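Local coordinates for protein C-type lectin domain family 4, member a4 (Mus musculus, PDB 3VYK) that binds N-glycans through a calcium-dependent C-type lectin domain, recognising bisecting N-acetylglucosamine, and probably acts as an inhibitory pattern recognition receptor of dendritic cells, at residues M35-V41 with S123-V127. Residue numbers count along the deposited sequence, not the author numbering.
Sequences MGAHLVV and SVCQV
In the C-type lectin fold the chain leaving the first helix runs across the C-terminal strand of the domain, and segments 35-41 and 123-127 illustrate how a very short antiparallel bridge makes that join. Helix 25-34 ends in a Schellman motif whose C-prime residue, Gly-36, takes positive phi (73°/22°). Extended geometry follows at Ala-37 and His-38, then near-polyproline angles at Leu-39 and Val-40; end to end the segments run 98° apart and pair only briefly. His-38 and Gln-126 form the hydrogen-bonded pair: His-38 N to Gln-126 O 3.0 Å, Gln-126 N to His-38 O 2.8 Å. Leu-39 pairs with Cys-125 as the non-hydrogen-bonded pair (CA-CA 4.5 Å), their side chains diverging, and Val-40 N donates to Val-124 O at 2.9 Å. An extended Gln-126 side chain (chi1 t, chi2 t) prolongs the pairing, its OE1 accepting from Val-41 N at 3.0 Å. A water bonded to Val-41 O (2.7 Å) accepts a weak bond from Gln-126 NE2 (3.2 Å). His-38 (chi1 p) turns its ND1 onto Leu-39 O, 2.8 Å away. Ala-37 CB packs on Val-127 CB (3.9 Å), and Met-35 CE on Cys-125 SG (3.8 Å), whose disulfide to Cys-32 ties strand 121-128 to the helix. Backbone polarity is thus met partly by a side-chain amide just past the end of strand 38-39, while a disulfide links the strand covalently to the last turn of the helix.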
loop_
_atom_site.group_PDB
_atom_site.type_symbol
_atom_site.label_atom_id
_atom_site.label_comp_id
_atom_site.label_asym_id
_atom_site.label_seq_id
_atom_site.Cartn_x
_atom_site.Cartn_y
_atom_site.Cartn_z
ATOM N N MET A 35 6.321 14.477 2.720
ATOM C CA MET A 35 7.605 14.169 2.090
ATOM C C MET A 35 7.539 14.254 0.567
ATOM O O MET A 35 8.446 13.782 -0.126
ATOM C CB MET A 35 8.091 12.789 2.525
ATOM C CG MET A 35 8.152 12.612 4.030
ATOM S SD MET A 35 8.950 11.083 4.525
ATOM C CE MET A 35 7.795 9.850 3.912
ATOM N N GLY A 36 6.468 14.859 0.059
ATOM C CA GLY A 36 6.253 15.025 -1.376
ATOM C C GLY A 36 5.876 13.737 -2.086
ATOM O O GLY A 36 6.028 13.626 -3.299
ATOM N N ALA A 37 5.359 12.778 -1.321
ATOM C CA ALA A 37 5.069 11.433 -1.820
ATOM C C ALA A 37 3.588 11.092 -1.614
ATOM O O ALA A 37 2.817 11.928 -1.149
ATOM C CB ALA A 37 5.950 10.427 -1.098
ATOM N N HIS A 38 3.190 9.870 -1.959
ATOM C CA HIS A 38 1.830 9.391 -1.694
ATOM C C HIS A 38 1.877 7.933 -1.333
ATOM O O HIS A 38 2.865 7.248 -1.616
ATOM C CB HIS A 38 0.920 9.608 -2.909
ATOM C CG HIS A 38 1.433 8.959 -4.181
ATOM N ND1 HIS A 38 1.229 7.653 -4.469
ATOM C CD2 HIS A 38 2.169 9.484 -5.240
ATOM C CE1 HIS A 38 1.806 7.357 -5.648
ATOM N NE2 HIS A 38 2.380 8.479 -6.124
ATOM N N LEU A 39 0.812 7.425 -0.716
ATOM C CA LEU A 39 0.741 5.993 -0.440
ATOM C C LEU A 39 0.896 5.202 -1.737
ATOM O O LEU A 39 0.414 5.617 -2.801
ATOM C CB LEU A 39 -0.553 5.625 0.301
ATOM C CG LEU A 39 -0.568 6.034 1.782
ATOM C CD1 LEU A 39 -1.982 5.919 2.326
ATOM C CD2 LEU A 39 0.383 5.192 2.614
ATOM N N VAL A 40 1.590 4.075 -1.637
ATOM C CA VAL A 40 2.041 3.347 -2.825
ATOM C C VAL A 40 0.913 2.879 -3.750
ATOM O O VAL A 40 -0.140 2.426 -3.307
ATOM C CB VAL A 40 2.984 2.193 -2.427
ATOM C CG1 VAL A 40 2.238 1.087 -1.692
ATOM C CG2 VAL A 40 3.739 1.665 -3.634
ATOM N N VAL A 41 1.158 3.017 -5.046
ATOM C CA VAL A 41 0.245 2.582 -6.085
ATOM C C VAL A 41 0.962 1.477 -6.854
ATOM O O VAL A 41 2.052 1.696 -7.369
ATOM C CB VAL A 41 -0.114 3.774 -7.007
ATOM C CG1 VAL A 41 -0.806 3.302 -8.273
ATOM C CG2 VAL A 41 -0.985 4.782 -6.252
ATOM N N SER A 123 2.930 1.776 6.727
ATOM C CA SER A 123 2.542 2.164 5.372
ATOM C C SER A 123 3.766 2.217 4.479
ATOM O O SER A 123 4.900 2.122 4.964
ATOM C CB SER A 123 1.797 3.511 5.376
ATOM O OG SER A 123 2.572 4.542 5.960
ATOM N N VAL A 124 3.523 2.333 3.175
ATOM C CA VAL A 124 4.591 2.512 2.184
ATOM C C VAL A 124 4.307 3.758 1.348
ATOM O O VAL A 124 3.218 3.889 0.780
ATOM C CB VAL A 124 4.712 1.284 1.252
ATOM C CG1 VAL A 124 5.848 1.490 0.248
ATOM C CG2 VAL A 124 4.957 0.013 2.055
ATOM N N CYS A 125 5.272 4.678 1.294
ATOM C CA CYS A 125 5.169 5.885 0.477
ATOM C C CYS A 125 5.963 5.712 -0.793
ATOM O O CYS A 125 6.921 4.938 -0.844
ATOM C CB CYS A 125 5.715 7.120 1.199
ATOM S SG CYS A 125 4.979 7.484 2.803
ATOM N N GLN A 126 5.558 6.459 -1.808
ATOM C CA GLN A 126 6.163 6.362 -3.120
ATOM C C GLN A 126 6.237 7.731 -3.771
ATOM O O GLN A 126 5.313 8.530 -3.658
ATOM C CB GLN A 126 5.336 5.403 -3.959
ATOM C CG GLN A 126 5.672 5.373 -5.430
ATOM C CD GLN A 126 4.675 4.547 -6.189
ATOM O OE1 GLN A 126 3.486 4.626 -5.935
ATOM N NE2 GLN A 126 5.160 3.738 -7.125
ATOM N N VAL A 127 7.350 7.995 -4.454
ATOM C CA VAL A 127 7.507 9.227 -5.219
ATOM C C VAL A 127 8.327 8.930 -6.472
ATOM O O VAL A 127 9.180 8.049 -6.453
ATOM C CB VAL A 127 8.160 10.344 -4.361
ATOM C CG1 VAL A 127 9.581 9.979 -3.943
ATOM C CG2 VAL A 127 8.122 11.686 -5.089
HETATM O O HOH W 1 2.741 3.567 -9.261
#